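Local coordinates for protein Non-sulfated chondroitin lyase E66 (Autographa californica nucleopolyhedrovirus, PDB 3VSN) that cleaves non-sulfated chondroitin as a lyase of the occlusion-derived virus envelope, is essential for oral infectivity and may digest the chondroitin sulfate barrier of the host midgut, at residues Trp137-Ile142 with Asn191-Met195; Pro289-Val293 with Leu304-Gly310; Val521-Thr525 with Val536-Ile540. All coordinates share one frame; numbering follows the deposited sequence.

Overall arrangement
Followed from the N terminus, the chain closes three loops in series, none nested in or crossing another. Contact 1 comes first: residues 137-142, on helix 138-154, meet residues 191-195, on helix 189-205, across a largely helical excursion within the alpha/alpha toroid, and one catalytic residue lies in the contact itself. Contact 2 closes a ten-residue loop within the connection from helix 276-284 to strand 318-322; its nearest atoms are about 11 Å from those of contact 1. Contact 3, far into the beta-sheet part, closes the hairpin of strands 525-530 and 533-540. The centres of contacts 1 and 3 are about 52 Å apart, on opposite sides of the chain's centre.

Contact 1: Trp137-Ile142 with Asn191-Met195; sequences WYHFTI and NSMRM
Asn191, an experimentally identified proton acceptor of this lyase, meets Trp137 at the rim of the indole: ND2 lies 3.3 Å from CH2, close to the ring plane, while the amide plane stands almost perpendicular to the ring, at 88°. Trp137 CG lies between its own backbone N and carbonyl carbon (chi1 60°), a rotation that brings the six-membered end of the indole up to the amide. Tyr138 comes to the same amide from another direction, its CE1 3.8 Å from Asn191 OD1. No direct hydrogen bond joins the segments; instead a water donates to both Tyr138 OH and Asn191 OD1, the latter at 3.0 Å.

Deeper in, Ile142 uses its two branches separately. CD1 rests 3.5 Å from the backbone O of Asn191 and also touches Met195 CG. The other branch, CG2, sits squarely over the centre of the Arg194 guanidinium, 3.5 Å from CZ. Two successive bends, the first at chi2 (-71°), curl Arg194 so that its flat group faces that methyl. On the other side of Ile142, away from the guanidinium, Thr141 CG2 lies 3.7 Å from Met195 SD.

Arg194 forms salt bridges to Glu146 and Glu51, and Glu51 also hydrogen-bonds to Tyr138 OH, so that the phenol and the guanidinium share a carboxylate. Between the two helices the chemistry is accordingly divided: a methyl covers an ion-paired guanidinium on the buried side, whereas at the catalytic end the indole edge beside the amide and the water linking its oxygen to Tyr138 and Glu51 probably help to set its orientation in the active site.

Contact 2: Pro289-Val293 with Leu304-Gly310; sequences PEGVV and LYSNVIG
Gly291 and Ser306 are joined by one of two backbone hydrogen bonds that tie this loop, part of the connection between helix 276-284 and strand 318-322, across its base. Ser306 N donates to Gly291 O at 2.9 Å, and Val293 N donates to Leu304 O at 2.8 Å. Both are fairly straight at hydrogen (164°), but they meet their acceptors differently: the first donor is tilted only 16° from the carbonyl plane, whereas the second stands well above it. Together they frame a single beta bridge between Val292 and Tyr305.

Of the weaker CA-H...O contacts, Gly291 O also receives the CA of Tyr305, and Leu304 O the CA of Val292 at 3.2 Å. At the far end Gly310 CA lies 3.4 Å from Pro289 O, to which a water may also donate.

Among the side chains, Tyr305 turns a ring edge to the backbone: CE1 is 3.4 Å from Glu290 O, nearly in the ring plane. CG of Tyr305 stands opposite the backbone N (chi1 179°), which lays the ring alongside the Glu290-Gly291 backbone. The apolar share falls to Val293 and Ile309, whose CG2 methyls meet at 3.6 Å; Ile309 CG2 also packs on Gly291 CA.

Within 304-310, Ser306 OG accepts from Ile309 N in an ST motif, which probably steadies the turn before Gly310. Ser306 and Val308 rest on Ile256 of helix 253-258, which carries the proton donor Tyr254, and Glu290 is salt-bridged to Arg371. The absence of side chains at Gly291 and Gly310 permits the close backbone approach, in which Gly291 O and Leu304 O are each met by an N-H and a CA-H.

Contact 3: Val521-Thr525 with Val536-Ile540; sequences VPSLT and VEQII
The start of edge strand 525-530, in an antiparallel sheet of the beta-rich part, is fastened to its neighbour 533-540 through the hydrogen-bonded pair Thr525 and Glu537. Thr525 N donates to Glu537 O at 3.0 Å, in the carbonyl plane, and Glu537 N returns a bond to Thr525 O at 2.8 Å, nearly along the C=O axis.

Upstream of this pair the chain leaves sheet geometry, and a water bridges the two segments there: it donates to Ser523 O, accepts from Ile539 N and hydrogen-bonds to Thr525 OG1. A second water joins Thr525 OG1 to Glu537 OE2, a carboxylate oxygen that also forms salt bridges to Arg527 and Arg473.

On the other side, Gln538, its chain extended (chi2 -177°), lies across residues 521-524, meeting Pro522 at about a right angle. Its OE1 lies 3.5 Å from Pro522 CD, while NE2 touches Leu524 CD2 and hydrogen-bonds to Cys553 O. The pyrrolidine ring meets backbone as well, CG lying 3.2 Å from Ile539 O; Leu524 CB packs on Val536 CG1 at 3.8 Å. Direct pairing thus gives way to water bridges on one side and a buried amide, anchored to strand 550-558, on the other.

Contact 1: Trp137-Ile142 with Asn191-Met195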
ATOM      1  N   TRP A 137     -14.076 -20.970 -13.434  1.00 31.77           N
ATOM      2  CA  TRP A 137     -12.918 -21.486 -14.158  1.00 29.49           C
ATOM      3  C   TRP A 137     -11.606 -21.232 -13.458  1.00 27.84           C
ATOM      4  O   TRP A 137     -10.603 -21.881 -13.770  1.00 26.73           O
ATOM      5  CB  TRP A 137     -12.880 -20.864 -15.551  1.00 29.32           C
ATOM      6  CG  TRP A 137     -12.764 -19.358 -15.505  1.00 29.82           C
ATOM      7  CD1 TRP A 137     -13.796 -18.421 -15.541  1.00 30.27           C
ATOM      8  CD2 TRP A 137     -11.535 -18.565 -15.367  1.00 29.46           C
ATOM      9  NE1 TRP A 137     -13.301 -17.142 -15.458  1.00 30.19           N
ATOM     10  CE2 TRP A 137     -11.954 -17.157 -15.348  1.00 30.04           C
ATOM     11  CE3 TRP A 137     -10.181 -18.868 -15.278  1.00 29.43           C
ATOM     12  CZ2 TRP A 137     -11.038 -16.120 -15.242  1.00 29.77           C
ATOM     13  CZ3 TRP A 137      -9.268 -17.814 -15.163  1.00 29.65           C
ATOM     14  CH2 TRP A 137      -9.688 -16.474 -15.147  1.00 29.56           C
ATOM     15  N   TYR A 138     -11.606 -20.287 -12.514  1.00 26.16           N
ATOM     16  CA  TYR A 138     -10.376 -19.737 -11.917  1.00 24.78           C
ATOM     17  C   TYR A 138      -9.336 -20.773 -11.493  1.00 23.71           C
ATOM     18  O   TYR A 138      -8.201 -20.749 -11.970  1.00 23.55           O
ATOM     19  CB  TYR A 138     -10.705 -18.810 -10.737  1.00 24.38           C
ATOM     20  CG  TYR A 138      -9.527 -17.982 -10.245  1.00 24.47           C
ATOM     21  CD1 TYR A 138      -9.143 -16.818 -10.912  1.00 24.44           C
ATOM     22  CD2 TYR A 138      -8.804 -18.359  -9.110  1.00 24.41           C
ATOM     23  CE1 TYR A 138      -8.076 -16.052 -10.468  1.00 24.39           C
ATOM     24  CE2 TYR A 138      -7.731 -17.598  -8.657  1.00 24.44           C
ATOM     25  CZ  TYR A 138      -7.372 -16.446  -9.341  1.00 24.65           C
ATOM     26  OH  TYR A 138      -6.312 -15.680  -8.907  1.00 24.64           O
ATOM     27  N   HIS A 139      -9.726 -21.673 -10.597  1.00 23.05           N
ATOM     28  CA  HIS A 139      -8.785 -22.623 -10.008  1.00 22.96           C
ATOM     29  C   HIS A 139      -8.266 -23.665 -10.963  1.00 22.60           C
ATOM     30  O   HIS A 139      -7.234 -24.285 -10.706  1.00 22.48           O
ATOM     31  CB  HIS A 139      -9.371 -23.244  -8.748  1.00 22.97           C
ATOM     32  CG  HIS A 139      -9.432 -22.287  -7.584  1.00 23.46           C
ATOM     33  ND1 HIS A 139     -10.586 -21.924  -7.000  1.00 23.59           N
ATOM     34  CD2 HIS A 139      -8.419 -21.602  -6.915  1.00 23.34           C
ATOM     35  CE1 HIS A 139     -10.328 -21.059  -6.000  1.00 23.71           C
ATOM     36  NE2 HIS A 139      -9.000 -20.862  -5.952  1.00 23.78           N
ATOM     37  N   PHE A 140      -8.957 -23.846 -12.085  1.00 22.07           N
ATOM     38  CA  PHE A 140      -8.507 -24.777 -13.118  1.00 21.85           C
ATOM     39  C   PHE A 140      -7.411 -24.173 -13.997  1.00 21.34           C
ATOM     40  O   PHE A 140      -6.476 -24.869 -14.399  1.00 21.02           O
ATOM     41  CB  PHE A 140      -9.690 -25.256 -13.969  1.00 22.42           C
ATOM     42  CG  PHE A 140     -10.760 -25.948 -13.174  1.00 22.89           C
ATOM     43  CD1 PHE A 140     -10.593 -27.264 -12.755  1.00 23.38           C
ATOM     44  CD2 PHE A 140     -11.930 -25.279 -12.826  1.00 23.03           C
ATOM     45  CE1 PHE A 140     -11.575 -27.904 -12.009  1.00 23.68           C
ATOM     46  CE2 PHE A 140     -12.916 -25.912 -12.085  1.00 23.38           C
ATOM     47  CZ  PHE A 140     -12.739 -27.225 -11.675  1.00 23.48           C
ATOM     48  N   THR A 141      -7.530 -22.877 -14.278  1.00 20.71           N
ATOM     49  CA  THR A 141      -6.600 -22.157 -15.147  1.00 20.31           C
ATOM     50  C   THR A 141      -5.414 -21.561 -14.377  1.00 19.95           C
ATOM     51  O   THR A 141      -4.279 -21.549 -14.871  1.00 19.61           O
ATOM     52  CB  THR A 141      -7.343 -21.033 -15.903  1.00 20.29           C
ATOM     53  OG1 THR A 141      -8.288 -21.612 -16.808  1.00 20.47           O
ATOM     54  CG2 THR A 141      -6.386 -20.155 -16.681  1.00 20.24           C
ATOM     55  N   ILE A 142      -5.686 -21.069 -13.171  1.00 19.77           N
ATOM     56  CA  ILE A 142      -4.696 -20.316 -12.399  1.00 19.71           C
ATOM     57  C   ILE A 142      -3.975 -21.203 -11.387  1.00 19.52           C
ATOM     58  O   ILE A 142      -2.765 -21.405 -11.491  1.00 19.73           O
ATOM     59  CB  ILE A 142      -5.328 -19.078 -11.705  1.00 19.95           C
ATOM     60  CG1 ILE A 142      -6.015 -18.159 -12.731  1.00 20.14           C
ATOM     61  CG2 ILE A 142      -4.296 -18.307 -10.883  1.00 20.04           C
ATOM     62  CD1 ILE A 142      -5.127 -17.670 -13.863  1.00 19.97           C
ATOM     63  N   ASN A 191      -4.277 -12.643 -14.606  1.00 20.26           N
ATOM     64  CA  ASN A 191      -4.462 -14.048 -14.969  1.00 20.09           C
ATOM     65  C   ASN A 191      -3.310 -14.572 -15.823  1.00 19.75           C
ATOM     66  O   ASN A 191      -2.752 -15.629 -15.535  1.00 19.64           O
ATOM     67  CB  ASN A 191      -5.794 -14.254 -15.702  1.00 20.39           C
ATOM     68  CG  ASN A 191      -7.008 -13.989 -14.823  1.00 21.04           C
ATOM     69  OD1 ASN A 191      -6.961 -14.125 -13.599  1.00 21.50           O
ATOM     70  ND2 ASN A 191      -8.112 -13.614 -15.453  1.00 21.23           N
ATOM     71  N   SER A 192      -2.946 -13.818 -16.860  1.00 19.65           N
ATOM     72  CA  SER A 192      -1.887 -14.232 -17.784  1.00 19.25           C
ATOM     73  C   SER A 192      -0.515 -14.280 -17.110  1.00 19.07           C
ATOM     74  O   SER A 192       0.307 -15.136 -17.432  1.00 18.65           O
ATOM     75  CB  SER A 192      -1.863 -13.347 -19.039  1.00 19.43           C
ATOM     76  OG  SER A 192      -1.215 -12.105 -18.810  1.00 19.21           O
ATOM     77  N   MET A 193      -0.277 -13.373 -16.164  1.00 18.73           N
ATOM     78  CA  MET A 193       0.986 -13.370 -15.421  1.00 18.85           C
ATOM     79  C   MET A 193       1.173 -14.647 -14.598  1.00 18.18           C
ATOM     80  O   MET A 193       2.282 -15.173 -14.513  1.00 18.00           O
ATOM     81  CB  MET A 193       1.108 -12.117 -14.547  1.00 19.51           C
ATOM     82  CG  MET A 193       1.276 -10.839 -15.357  1.00 20.25           C
ATOM     83  SD  MET A 193       1.704  -9.398 -14.363  1.00 21.56           S
ATOM     84  CE  MET A 193       0.086  -8.848 -13.844  1.00 21.01           C
ATOM     85  N   ARG A 194       0.084 -15.139 -14.011  1.00 17.90           N
ATOM     86  CA  ARG A 194       0.083 -16.410 -13.285  1.00 18.01           C
ATOM     87  C   ARG A 194       0.340 -17.581 -14.233  1.00 17.90           C
ATOM     88  O   ARG A 194       1.222 -18.401 -13.986  1.00 17.73           O
ATOM     89  CB  ARG A 194      -1.249 -16.624 -12.552  1.00 17.94           C
ATOM     90  CG  ARG A 194      -1.574 -15.592 -11.477  1.00 18.37           C
ATOM     91  CD  ARG A 194      -0.682 -15.715 -10.244  1.00 18.29           C
ATOM     92  NE  ARG A 194      -0.955 -16.922  -9.458  1.00 18.45           N
ATOM     93  CZ  ARG A 194      -1.946 -17.043  -8.578  1.00 18.50           C
ATOM     94  NH1 ARG A 194      -2.779 -16.034  -8.361  1.00 18.81           N
ATOM     95  NH2 ARG A 194      -2.107 -18.178  -7.912  1.00 18.47           N
ATOM     96  N   MET A 195      -0.423 -17.626 -15.325  1.00 17.96           N
ATOM     97  CA  MET A 195      -0.391 -18.728 -16.299  1.00 17.80           C
ATOM     98  C   MET A 195       0.959 -18.941 -16.978  1.00 17.78           C
ATOM     99  O   MET A 195       1.363 -20.077 -17.223  1.00 17.26           O
ATOM    100  CB  MET A 195      -1.451 -18.502 -17.376  1.00 18.12           C
ATOM    101  CG  MET A 195      -2.881 -18.568 -16.874  1.00 18.48           C
ATOM    102  SD  MET A 195      -4.010 -17.674 -17.959  1.00 19.07           S
ATOM    103  CE  MET A 195      -4.067 -18.738 -19.400  1.00 19.17           C
TER
HETATM  104  O   HOH W   1      -4.982 -14.278 -11.383  1.00 25.32           O

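Contact 2: Pro289-Val293 with Leu304-Gly310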
ATOM      1  N   PRO A 289       8.564  -3.293   5.967  1.00 13.91           N
ATOM      2  CA  PRO A 289       8.920  -4.693   6.212  1.00 14.00           C
ATOM      3  C   PRO A 289       7.862  -5.459   7.013  1.00 14.19           C
ATOM      4  O   PRO A 289       7.667  -6.653   6.783  1.00 14.12           O
ATOM      5  CB  PRO A 289      10.225  -4.586   7.007  1.00 13.97           C
ATOM      6  CG  PRO A 289      10.821  -3.294   6.558  1.00 13.99           C
ATOM      7  CD  PRO A 289       9.643  -2.378   6.388  1.00 13.91           C
ATOM      8  N   GLU A 290       7.178  -4.771   7.925  1.00 14.30           N
ATOM      9  CA  GLU A 290       6.148  -5.403   8.759  1.00 14.46           C
ATOM     10  C   GLU A 290       4.835  -5.659   8.014  1.00 14.28           C
ATOM     11  O   GLU A 290       3.947  -6.341   8.531  1.00 14.41           O
ATOM     12  CB  GLU A 290       5.892  -4.577  10.031  1.00 14.71           C
ATOM     13  CG  GLU A 290       7.060  -4.541  11.017  1.00 15.18           C
ATOM     14  CD  GLU A 290       8.234  -3.702  10.529  1.00 15.34           C
ATOM     15  OE1 GLU A 290       8.005  -2.671   9.862  1.00 15.56           O
ATOM     16  OE2 GLU A 290       9.394  -4.075  10.803  1.00 15.66           O
ATOM     17  N   GLY A 291       4.705  -5.112   6.808  1.00 13.90           N
ATOM     18  CA  GLY A 291       3.491  -5.295   6.010  1.00 13.59           C
ATOM     19  C   GLY A 291       2.463  -4.184   6.176  1.00 13.48           C
ATOM     20  O   GLY A 291       1.380  -4.236   5.584  1.00 13.32           O
ATOM     21  N   VAL A 292       2.799  -3.182   6.984  1.00 13.35           N
ATOM     22  CA  VAL A 292       1.946  -2.007   7.167  1.00 13.18           C
ATOM     23  C   VAL A 292       2.020  -1.104   5.931  1.00 13.26           C
ATOM     24  O   VAL A 292       3.111  -0.805   5.427  1.00 13.19           O
ATOM     25  CB  VAL A 292       2.299  -1.232   8.463  1.00 13.10           C
ATOM     26  CG1 VAL A 292       1.336  -0.073   8.689  1.00 12.87           C
ATOM     27  CG2 VAL A 292       2.258  -2.172   9.664  1.00 12.94           C
ATOM     28  N   VAL A 293       0.845  -0.708   5.440  1.00 13.22           N
ATOM     29  CA  VAL A 293       0.712   0.106   4.235  1.00 13.36           C
ATOM     30  C   VAL A 293      -0.394   1.135   4.449  1.00 13.34           C
ATOM     31  O   VAL A 293      -1.469   0.803   4.955  1.00 13.19           O
ATOM     32  CB  VAL A 293       0.343  -0.743   2.992  1.00 13.65           C
ATOM     33  CG1 VAL A 293       0.387   0.104   1.727  1.00 13.69           C
ATOM     34  CG2 VAL A 293       1.270  -1.940   2.837  1.00 13.84           C
ATOM     35  N   LEU A 304      -4.804  -1.564   6.466  1.00 14.67           N
ATOM     36  CA  LEU A 304      -3.446  -1.038   6.599  1.00 14.62           C
ATOM     37  C   LEU A 304      -2.381  -2.137   6.529  1.00 14.58           C
ATOM     38  O   LEU A 304      -1.226  -1.907   6.887  1.00 14.38           O
ATOM     39  CB  LEU A 304      -3.289  -0.223   7.895  1.00 14.28           C
ATOM     40  CG  LEU A 304      -3.761  -0.770   9.253  1.00 14.30           C
ATOM     41  CD1 LEU A 304      -3.133  -2.109   9.632  1.00 14.15           C
ATOM     42  CD2 LEU A 304      -3.504   0.259  10.348  1.00 14.22           C
ATOM     43  N   TYR A 305      -2.768  -3.324   6.069  1.00 14.96           N
ATOM     44  CA  TYR A 305      -1.878  -4.478   6.140  1.00 15.21           C
ATOM     45  C   TYR A 305      -1.956  -5.381   4.920  1.00 15.33           C
ATOM     46  O   TYR A 305      -3.036  -5.632   4.389  1.00 15.45           O
ATOM     47  CB  TYR A 305      -2.166  -5.281   7.416  1.00 15.54           C
ATOM     48  CG  TYR A 305      -1.317  -6.527   7.596  1.00 15.78           C
ATOM     49  CD1 TYR A 305       0.020  -6.436   7.987  1.00 15.78           C
ATOM     50  CD2 TYR A 305      -1.860  -7.796   7.389  1.00 15.98           C
ATOM     51  CE1 TYR A 305       0.797  -7.571   8.156  1.00 16.06           C
ATOM     52  CE2 TYR A 305      -1.091  -8.937   7.557  1.00 16.12           C
ATOM     53  CZ  TYR A 305       0.232  -8.820   7.942  1.00 16.19           C
ATOM     54  OH  TYR A 305       0.997  -9.951   8.110  1.00 16.70           O
ATOM     55  N   SER A 306      -0.789  -5.851   4.490  1.00 15.51           N
ATOM     56  CA  SER A 306      -0.663  -6.909   3.497  1.00 15.50           C
ATOM     57  C   SER A 306       0.303  -7.940   4.063  1.00 15.62           C
ATOM     58  O   SER A 306       1.389  -7.584   4.529  1.00 15.51           O
ATOM     59  CB  SER A 306      -0.119  -6.358   2.178  1.00 15.71           C
ATOM     60  OG  SER A 306       0.334  -7.413   1.336  1.00 15.73           O
ATOM     61  N   ASN A 307      -0.083  -9.213   4.029  1.00 15.83           N
ATOM     62  CA  ASN A 307       0.785 -10.254   4.575  1.00 16.14           C
ATOM     63  C   ASN A 307       1.925 -10.682   3.637  1.00 15.74           C
ATOM     64  O   ASN A 307       2.688 -11.591   3.967  1.00 15.44           O
ATOM     65  CB  ASN A 307      -0.024 -11.458   5.101  1.00 17.09           C
ATOM     66  CG  ASN A 307      -0.794 -12.187   4.012  1.00 17.97           C
ATOM     67  OD1 ASN A 307      -0.577 -11.977   2.816  1.00 18.81           O
ATOM     68  ND2 ASN A 307      -1.703 -13.062   4.427  1.00 18.73           N
ATOM     69  N   VAL A 308       2.042 -10.021   2.482  1.00 15.27           N
ATOM     70  CA  VAL A 308       3.139 -10.305   1.536  1.00 15.16           C
ATOM     71  C   VAL A 308       4.050  -9.113   1.191  1.00 15.07           C
ATOM     72  O   VAL A 308       5.234  -9.309   0.904  1.00 15.02           O
ATOM     73  CB  VAL A 308       2.654 -10.981   0.223  1.00 14.95           C
ATOM     74  CG1 VAL A 308       2.148 -12.390   0.495  1.00 14.87           C
ATOM     75  CG2 VAL A 308       1.594 -10.143  -0.483  1.00 14.97           C
ATOM     76  N   ILE A 309       3.512  -7.894   1.212  1.00 14.95           N
ATOM     77  CA  ILE A 309       4.272  -6.718   0.750  1.00 15.02           C
ATOM     78  C   ILE A 309       5.617  -6.548   1.468  1.00 14.70           C
ATOM     79  O   ILE A 309       6.581  -6.068   0.877  1.00 14.60           O
ATOM     80  CB  ILE A 309       3.436  -5.413   0.799  1.00 15.09           C
ATOM     81  CG1 ILE A 309       3.998  -4.375  -0.187  1.00 15.26           C
ATOM     82  CG2 ILE A 309       3.360  -4.867   2.221  1.00 14.98           C
ATOM     83  CD1 ILE A 309       3.058  -3.227  -0.504  1.00 15.13           C
ATOM     84  N   GLY A 310       5.679  -6.961   2.732  1.00 14.61           N
ATOM     85  CA  GLY A 310       6.912  -6.867   3.513  1.00 14.71           C
ATOM     86  C   GLY A 310       8.029  -7.756   2.981  1.00 14.78           C
ATOM     87  O   GLY A 310       9.205  -7.527   3.274  1.00 14.60           O
TER
HETATM   88  O   HOH W   2       9.875  -8.380   6.418  1.00 30.98           O

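Contact 3: Val521-Thr525 with Val536-Ile540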
ATOM      1  N   VAL A 521      -6.421  26.282  18.705  1.00 14.63           N
ATOM      2  CA  VAL A 521      -6.129  24.859  18.844  1.00 13.90           C
ATOM      3  C   VAL A 521      -6.876  24.353  20.071  1.00 13.65           C
ATOM      4  O   VAL A 521      -6.503  24.680  21.202  1.00 13.66           O
ATOM      5  CB  VAL A 521      -4.613  24.583  18.989  1.00 13.84           C
ATOM      6  CG1 VAL A 521      -4.342  23.084  19.107  1.00 13.54           C
ATOM      7  CG2 VAL A 521      -3.841  25.164  17.814  1.00 13.61           C
ATOM      8  N   PRO A 522      -7.944  23.565  19.855  1.00 13.49           N
ATOM      9  CA  PRO A 522      -8.753  23.075  20.970  1.00 13.45           C
ATOM     10  C   PRO A 522      -7.964  22.144  21.875  1.00 13.51           C
ATOM     11  O   PRO A 522      -6.960  21.567  21.450  1.00 13.31           O
ATOM     12  CB  PRO A 522      -9.873  22.292  20.272  1.00 13.40           C
ATOM     13  CG  PRO A 522      -9.934  22.867  18.894  1.00 13.34           C
ATOM     14  CD  PRO A 522      -8.502  23.147  18.557  1.00 13.38           C
ATOM     15  N   SER A 523      -8.422  21.994  23.114  1.00 13.54           N
ATOM     16  CA  SER A 523      -7.807  21.045  24.026  1.00 13.59           C
ATOM     17  C   SER A 523      -8.149  19.611  23.611  1.00 13.26           C
ATOM     18  O   SER A 523      -9.062  19.383  22.807  1.00 12.92           O
ATOM     19  CB  SER A 523      -8.240  21.320  25.468  1.00 14.28           C
ATOM     20  OG  SER A 523      -9.541  20.823  25.714  1.00 15.06           O
ATOM     21  N   LEU A 524      -7.396  18.655  24.146  1.00 12.87           N
ATOM     22  CA  LEU A 524      -7.662  17.240  23.923  1.00 12.72           C
ATOM     23  C   LEU A 524      -8.747  16.762  24.874  1.00 12.70           C
ATOM     24  O   LEU A 524      -8.673  17.005  26.080  1.00 12.78           O
ATOM     25  CB  LEU A 524      -6.391  16.414  24.134  1.00 12.48           C
ATOM     26  CG  LEU A 524      -5.135  16.778  23.336  1.00 12.71           C
ATOM     27  CD1 LEU A 524      -3.960  15.917  23.786  1.00 12.64           C
ATOM     28  CD2 LEU A 524      -5.368  16.632  21.840  1.00 12.44           C
ATOM     29  N   THR A 525      -9.755  16.093  24.320  1.00 12.63           N
ATOM     30  CA  THR A 525     -10.842  15.527  25.114  1.00 12.70           C
ATOM     31  C   THR A 525     -11.101  14.087  24.685  1.00 12.65           C
ATOM     32  O   THR A 525     -10.740  13.688  23.573  1.00 12.26           O
ATOM     33  CB  THR A 525     -12.138  16.361  25.006  1.00 12.89           C
ATOM     34  OG1 THR A 525     -12.445  16.597  23.627  1.00 13.08           O
ATOM     35  CG2 THR A 525     -11.986  17.697  25.735  1.00 12.79           C
ATOM     36  N   VAL A 536      -9.248  10.214  21.488  1.00 12.72           N
ATOM     37  CA  VAL A 536      -8.811  11.526  21.954  1.00 12.41           C
ATOM     38  C   VAL A 536      -9.023  12.434  20.747  1.00 12.35           C
ATOM     39  O   VAL A 536      -8.573  12.116  19.642  1.00 12.26           O
ATOM     40  CB  VAL A 536      -7.329  11.539  22.373  1.00 12.47           C
ATOM     41  CG1 VAL A 536      -6.893  12.946  22.768  1.00 12.41           C
ATOM     42  CG2 VAL A 536      -7.084  10.563  23.516  1.00 12.67           C
ATOM     43  N   GLU A 537      -9.719  13.548  20.946  1.00 12.23           N
ATOM     44  CA  GLU A 537     -10.085  14.408  19.820  1.00 12.38           C
ATOM     45  C   GLU A 537      -9.988  15.890  20.164  1.00 12.15           C
ATOM     46  O   GLU A 537      -9.949  16.264  21.337  1.00 11.80           O
ATOM     47  CB  GLU A 537     -11.496  14.062  19.310  1.00 12.56           C
ATOM     48  CG  GLU A 537     -12.610  14.318  20.322  1.00 12.99           C
ATOM     49  CD  GLU A 537     -13.978  13.808  19.883  1.00 13.22           C
ATOM     50  OE1 GLU A 537     -14.064  13.027  18.910  1.00 13.31           O
ATOM     51  OE2 GLU A 537     -14.983  14.190  20.524  1.00 13.63           O
ATOM     52  N   GLN A 538      -9.930  16.721  19.127  1.00 12.25           N
ATOM     53  CA  GLN A 538     -10.042  18.165  19.279  1.00 12.47           C
ATOM     54  C   GLN A 538     -11.355  18.604  18.645  1.00 12.74           C
ATOM     55  O   GLN A 538     -11.532  18.517  17.422  1.00 12.58           O
ATOM     56  CB  GLN A 538      -8.840  18.883  18.650  1.00 12.66           C
ATOM     57  CG  GLN A 538      -7.559  18.754  19.470  1.00 12.81           C
ATOM     58  CD  GLN A 538      -6.381  19.526  18.891  1.00 13.18           C
ATOM     59  OE1 GLN A 538      -6.522  20.277  17.929  1.00 13.54           O
ATOM     60  NE2 GLN A 538      -5.207  19.340  19.482  1.00 13.20           N
ATOM     61  N   ILE A 539     -12.282  19.047  19.491  1.00 12.85           N
ATOM     62  CA  ILE A 539     -13.610  19.450  19.043  1.00 13.05           C
ATOM     63  C   ILE A 539     -13.549  20.836  18.398  1.00 13.12           C
ATOM     64  O   ILE A 539     -12.947  21.763  18.942  1.00 13.21           O
ATOM     65  CB  ILE A 539     -14.643  19.411  20.197  1.00 13.26           C
ATOM     66  CG1 ILE A 539     -14.778  17.979  20.746  1.00 13.26           C
ATOM     67  CG2 ILE A 539     -16.002  19.921  19.724  1.00 13.53           C
ATOM     68  CD1 ILE A 539     -15.439  17.873  22.109  1.00 13.57           C
ATOM     69  N   ILE A 540     -14.165  20.957  17.226  1.00 12.96           N
ATOM     70  CA  ILE A 540     -14.192  22.213  16.477  1.00 13.12           C
ATOM     71  C   ILE A 540     -15.640  22.672  16.282  1.00 13.34           C
ATOM     72  O   ILE A 540     -16.512  21.870  15.937  1.00 13.28           O
ATOM     73  CB  ILE A 540     -13.449  22.086  15.122  1.00 13.07           C
ATOM     74  CG1 ILE A 540     -13.945  20.856  14.336  1.00 13.02           C
ATOM     75  CG2 ILE A 540     -11.942  22.003  15.356  1.00 12.96           C
ATOM     76  CD1 ILE A 540     -13.433  20.757  12.910  1.00 13.05           C
TER
HETATM   77  O   HOH W   3     -11.699  18.944  22.361  1.00 11.41           O
HETATM   78  O   HOH W   4     -14.298  14.708  23.169  1.00 16.20           O